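Local atomic coordinates of magnesium transporter, putative (Shewanella oneidensis MR-1, PDB entry 3KXR), a protein that probably carries magnesium ions across the membrane, and of which this chain is a fragment holding the paired CBS domains and part of the MgtE N domain. Residues A[92-95]-A[96-100]; A[104-107]-A[108-112]. One frame throughout, in Å; residues are numbered along the deposited sequence.

Contact 1: residues A[92-95]-A[96-100]; sequences FIVD and EADKY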
loop_
_atom_site.group_PDB
_atom_site.type_symbol
_atom_site.label_atom_id
_atom_site.label_comp_id
_atom_site.label_asym_id
_atom_site.label_seq_id
_atom_site.Cartn_x
_atom_site.Cartn_y
_atom_site.Cartn_z
ATOM N N PHE A 92 -18.496 19.342 7.549
ATOM C CA PHE A 92 -18.921 19.758 6.230
ATOM C C PHE A 92 -19.920 18.789 5.646
ATOM O O PHE A 92 -19.764 17.583 5.803
ATOM C CB PHE A 92 -17.689 19.896 5.335
ATOM C CG PHE A 92 -16.661 20.795 5.923
ATOM C CD1 PHE A 92 -17.013 22.058 6.382
ATOM C CD2 PHE A 92 -15.354 20.375 6.092
ATOM C CE1 PHE A 92 -16.062 22.892 6.965
ATOM C CE2 PHE A 92 -14.392 21.218 6.679
ATOM C CZ PHE A 92 -14.759 22.468 7.118
ATOM N N ILE A 93 -20.952 19.315 4.994
ATOM C CA ILE A 93 -22.011 18.494 4.426
ATOM C C ILE A 93 -21.919 18.531 2.939
ATOM O O ILE A 93 -21.819 19.618 2.345
ATOM C CB ILE A 93 -23.414 18.990 4.830
ATOM C CG1 ILE A 93 -23.515 19.077 6.342
ATOM C CG2 ILE A 93 -24.523 18.079 4.288
ATOM C CD1 ILE A 93 -23.239 17.792 7.070
ATOM N N VAL A 94 -21.966 17.353 2.322
ATOM C CA VAL A 94 -21.920 17.252 0.872
ATOM C C VAL A 94 -23.130 16.477 0.362
ATOM O O VAL A 94 -23.728 15.670 1.086
ATOM C CB VAL A 94 -20.617 16.529 0.397
ATOM C CG1 VAL A 94 -19.373 17.372 0.750
ATOM C CG2 VAL A 94 -20.528 15.124 0.973
ATOM N N ASP A 95 -23.496 16.721 -0.900
ATOM C CA ASP A 95 -24.521 15.903 -1.541
ATOM C C ASP A 95 -23.904 14.631 -2.106
ATOM O O ASP A 95 -22.716 14.364 -1.898
ATOM C CB ASP A 95 -25.279 16.693 -2.604
ATOM C CG ASP A 95 -24.464 17.007 -3.834
ATOM O OD1 ASP A 95 -23.353 16.463 -4.066
ATOM O OD2 ASP A 95 -25.008 17.821 -4.609
ATOM N N GLU A 96 -24.703 13.848 -2.817
ATOM C CA GLU A 96 -24.224 12.552 -3.274
ATOM C C GLU A 96 -23.214 12.643 -4.423
ATOM O O GLU A 96 -22.562 11.665 -4.708
ATOM C CB GLU A 96 -25.391 11.643 -3.638
ATOM C CG GLU A 96 -25.829 11.755 -5.062
ATOM C CD GLU A 96 -26.937 10.765 -5.405
ATOM O OE1 GLU A 96 -27.389 10.024 -4.470
ATOM O OE2 GLU A 96 -27.345 10.752 -6.609
ATOM N N ALA A 97 -23.088 13.795 -5.074
ATOM C CA ALA A 97 -22.015 14.009 -6.058
ATOM C C ALA A 97 -20.823 14.722 -5.406
ATOM O O ALA A 97 -19.941 15.207 -6.098
ATOM C CB ALA A 97 -22.534 14.812 -7.251
ATOM N N ASP A 98 -20.798 14.792 -4.076
ATOM C CA ASP A 98 -19.664 15.375 -3.324
ATOM C C ASP A 98 -19.587 16.892 -3.423
ATOM O O ASP A 98 -18.554 17.466 -3.110
ATOM C CB ASP A 98 -18.305 14.782 -3.784
ATOM C CG ASP A 98 -17.675 13.840 -2.767
ATOM O OD1 ASP A 98 -17.327 14.263 -1.631
ATOM O OD2 ASP A 98 -17.478 12.647 -3.126
ATOM N N LYS A 99 -20.661 17.539 -3.860
ATOM C CA LYS A 99 -20.698 18.995 -3.895
ATOM C C LYS A 99 -20.844 19.512 -2.490
ATOM O O LYS A 99 -21.718 19.067 -1.763
ATOM C CB LYS A 99 -21.882 19.504 -4.719
ATOM C CG LYS A 99 -21.924 18.918 -6.126
ATOM C CD LYS A 99 -20.772 19.433 -7.033
ATOM C CE LYS A 99 -20.646 18.605 -8.345
ATOM N NZ LYS A 99 -19.389 17.750 -8.383
ATOM N N TYR A 100 -19.997 20.455 -2.123
ATOM C CA TYR A 100 -20.106 21.099 -0.844
ATOM C C TYR A 100 -21.432 21.822 -0.782
ATOM O O TYR A 100 -21.708 22.609 -1.651
ATOM C CB TYR A 100 -18.984 22.103 -0.670
ATOM C CG TYR A 100 -19.112 23.022 0.520
ATOM C CD1 TYR A 100 -18.830 22.582 1.800
ATOM C CD2 TYR A 100 -19.459 24.341 0.361
ATOM C CE1 TYR A 100 -18.914 23.409 2.885
ATOM C CE2 TYR A 100 -19.573 25.187 1.460
ATOM C CZ TYR A 100 -19.276 24.706 2.714
ATOM O OH TYR A 100 -19.385 25.536 3.804
#

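Contact 2: residues A[104-107]-A[108-112]; sequences VRRY and DIFKH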
loop_
_atom_site.group_PDB
_atom_site.type_symbol
_atom_site.label_atom_id
_atom_site.label_comp_id
_atom_site.label_asym_id
_atom_site.label_seq_id
_atom_site.Cartn_x
_atom_site.Cartn_y
_atom_site.Cartn_z
ATOM N N VAL A 104 -21.749 22.740 9.373
ATOM C CA VAL A 104 -22.428 22.821 10.674
ATOM C C VAL A 104 -21.380 22.975 11.759
ATOM O O VAL A 104 -20.352 22.344 11.683
ATOM C CB VAL A 104 -23.357 21.596 10.946
ATOM C CG1 VAL A 104 -24.282 21.328 9.741
ATOM C CG2 VAL A 104 -22.560 20.356 11.267
ATOM N N ARG A 105 -21.637 23.794 12.765
ATOM C CA ARG A 105 -20.671 23.999 13.855
ATOM C C ARG A 105 -20.896 23.136 15.057
ATOM O O ARG A 105 -22.012 22.952 15.501
ATOM C CB ARG A 105 -20.752 25.404 14.395
ATOM C CG ARG A 105 -20.573 26.469 13.392
ATOM C CD ARG A 105 -20.584 27.775 14.153
ATOM N NE ARG A 105 -20.619 28.872 13.214
ATOM C CZ ARG A 105 -19.569 29.328 12.524
ATOM N NH1 ARG A 105 -18.354 28.780 12.684
ATOM N NH2 ARG A 105 -19.736 30.359 11.671
ATOM N N ARG A 106 -19.813 22.692 15.664
ATOM C CA ARG A 106 -19.935 21.900 16.860
ATOM C C ARG A 106 -20.877 22.526 17.883
ATOM O O ARG A 106 -21.770 21.864 18.404
ATOM C CB ARG A 106 -18.580 21.692 17.522
ATOM C CG ARG A 106 -18.759 21.065 18.858
ATOM C CD ARG A 106 -17.631 20.253 19.325
ATOM N NE ARG A 106 -16.411 20.993 19.204
ATOM C CZ ARG A 106 -15.250 20.427 18.913
ATOM N NH1 ARG A 106 -15.135 19.100 18.752
ATOM N NH2 ARG A 106 -14.193 21.197 18.801
ATOM N N TYR A 107 -20.647 23.787 18.212
ATOM C CA TYR A 107 -21.410 24.414 19.271
ATOM C C TYR A 107 -22.921 24.387 18.988
ATOM O O TYR A 107 -23.713 24.126 19.884
ATOM C CB TYR A 107 -20.946 25.831 19.514
ATOM C CG TYR A 107 -21.718 26.515 20.617
ATOM C CD1 TYR A 107 -21.271 26.464 21.931
ATOM C CD2 TYR A 107 -22.908 27.206 20.348
ATOM C CE1 TYR A 107 -21.969 27.081 22.940
ATOM C CE2 TYR A 107 -23.610 27.829 21.352
ATOM C CZ TYR A 107 -23.130 27.763 22.650
ATOM O OH TYR A 107 -23.810 28.374 23.681
ATOM N N ASP A 108 -23.302 24.640 17.746
ATOM C CA ASP A 108 -24.710 24.612 17.384
ATOM C C ASP A 108 -25.226 23.202 17.365
ATOM O O ASP A 108 -26.323 22.972 17.843
ATOM C CB ASP A 108 -25.010 25.262 16.022
ATOM C CG ASP A 108 -24.470 26.689 15.914
ATOM O OD1 ASP A 108 -24.474 27.431 16.935
ATOM O OD2 ASP A 108 -24.013 27.051 14.794
ATOM N N ILE A 109 -24.480 22.239 16.838
ATOM C CA ILE A 109 -25.086 20.930 16.704
ATOM C C ILE A 109 -25.263 20.193 18.016
ATOM O O ILE A 109 -26.037 19.236 18.067
ATOM C CB ILE A 109 -24.419 19.975 15.688
ATOM C CG1 ILE A 109 -23.139 19.432 16.226
ATOM C CG2 ILE A 109 -24.323 20.556 14.259
ATOM C CD1 ILE A 109 -23.328 18.046 16.684
ATOM N N PHE A 110 -24.585 20.611 19.081
ATOM C CA PHE A 110 -24.898 20.062 20.402
ATOM C C PHE A 110 -26.092 20.712 21.050
ATOM O O PHE A 110 -26.453 20.342 22.146
ATOM C CB PHE A 110 -23.669 20.045 21.322
ATOM C CG PHE A 110 -22.769 18.867 21.051
ATOM C CD1 PHE A 110 -23.054 17.618 21.599
ATOM C CD2 PHE A 110 -21.706 18.968 20.166
ATOM C CE1 PHE A 110 -22.243 16.506 21.313
ATOM C CE2 PHE A 110 -20.884 17.857 19.878
ATOM C CZ PHE A 110 -21.156 16.639 20.442
ATOM N N LYS A 111 -26.746 21.632 20.353
ATOM C CA LYS A 111 -28.000 22.218 20.838
ATOM C C LYS A 111 -29.231 21.733 20.110
ATOM O O LYS A 111 -30.318 22.132 20.468
ATOM C CB LYS A 111 -27.964 23.762 20.753
ATOM C CG LYS A 111 -26.893 24.383 21.645
ATOM C CD LYS A 111 -27.012 25.895 21.789
ATOM C CE LYS A 111 -26.549 26.321 23.187
ATOM N NZ LYS A 111 -26.494 27.797 23.326
ATOM N N HIS A 112 -29.088 20.890 19.097
ATOM C CA HIS A 112 -30.252 20.426 18.360
ATOM C C HIS A 112 -30.615 19.005 18.733
ATOM O O HIS A 112 -29.912 18.350 19.491
ATOM C CB HIS A 112 -30.019 20.582 16.858
ATOM C CG HIS A 112 -30.159 21.993 16.387
ATOM N ND1 HIS A 112 -29.088 22.855 16.281
ATOM C CD2 HIS A 112 -31.253 22.706 16.032
ATOM C CE1 HIS A 112 -29.512 24.032 15.862
ATOM N NE2 HIS A 112 -30.823 23.970 15.713
HETATM O O HOH W 1 -23.886 25.467 12.750
#

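Contact 1: residues A[92-95]-A[96-100]
The ring of Tyr100 receives Phe92 at its edge: CD1 of Phe92 lies near the tyrosine plane, 4.2 Å from CE1 of Tyr100, while the Phe92 ring is met obliquely in return. The two rings sit at the base of a beta hairpin that joins strands 90-94 and 100-105 of the first CBS motif. Val94 pairs with Tyr100 as an antiparallel non-hydrogen-bonded pair, and their side chains share the face of the sheet that packs against strands 149-153 and 159-164 of the second CBS motif: Val94 packs on Leu159 and Tyr100 on Pro151.

A type I turn at 95-98 is followed by a G1 bulge, with Asp98 and Lys99 opposite Asp95 and Asp98 in the left-handed conformation (phi 73°). Asp95 N gives its hydrogen to Lys99 O at 3.1 Å, and Asp98 N bonds back to Asp95 O at 2.9 Å. With chi1 at 70°, the Asp95 carboxylate folds over the turn, alongside CB and CG of Lys99, whose amino group instead forms a salt bridge with Glu158. Asp95 OD1 takes a weak bond from Ala97 N and a straighter one from Lys99 N, 2.9 Å away and above the carboxylate plane.

Contact 2: residues A[104-107]-A[108-112]
Arg105 and Asp108 run side by side where strand 100-105 turns into the short helix 106-109, a strand-to-helix junction of the first CBS motif with Arg105 at the N-cap position. From CB outward, the arginine follows one carboxylate oxygen. Its CB lies 3.7 Å from Asp108 OD2, CG is about as near, and CD comes to 3.6 Å from the same OD2. Chi2 and chi3 near 180° stretch the chain straight and carry the head group past the aspartate: NE is 4.2 Å from Asp108 OD2, too far for a salt bridge. That oxygen lies at the edge of the guanidinium, whose plane stands 81° from the carboxylate. At the tip NH1 forms its salt bridge with Glu147, while NH2 has a long, weak ion pair with Asp125.

A water links the backbone instead: it accepts from Arg105 N and donates to Asp108 OD2 at 2.6 Å. The single helical turn is built on two i to i+4 bonds, Ile109 N to Arg105 O and Phe110 N to Arg106 O. At the strand end, CG2 of Val104 meets CG2 of Ile109 at 3.5 Å, and Ile109 goes on to Ala76 and Phe80 of helix 73-82. On another side of the turn, Lys111 NZ donates to Tyr107 OH at 2.8 Å, the two chains crossing at a slant. Lys111 N and His112 ND1, both beyond the helix, bond to Asp108 O from opposite faces of its carbonyl plane.

With OD2 bonded to the water and NE too distant for direct pairing, Asp108 probably stabilises the arginine's charge only through a longer-range field, while Glu147 is its direct partner.

How the contacts relate
Contact 1 and contact 2 follow one another along the chain and mark the two ends of strand 100-105, their centres about 19 Å apart. The hairpin of 92-100 brings the chain into this strand, and 104-112 takes it out again into a helical turn. They touch side chain to side chain, Ile93 CG1 to Val104 CG1 at 4.1 Å, from neighbouring antiparallel strands. Both reach the second CBS motif, contact 1 by packing on strands 149-153 and 159-164, contact 2 by Arg105 to Glu147. Contact 2 also packs some side chains, such as Ile109, on helix 73-82, whereas only contact 1 touches the second subunit. One strand, 100-105, thereby ties two differently stabilised turns into one CBS motif.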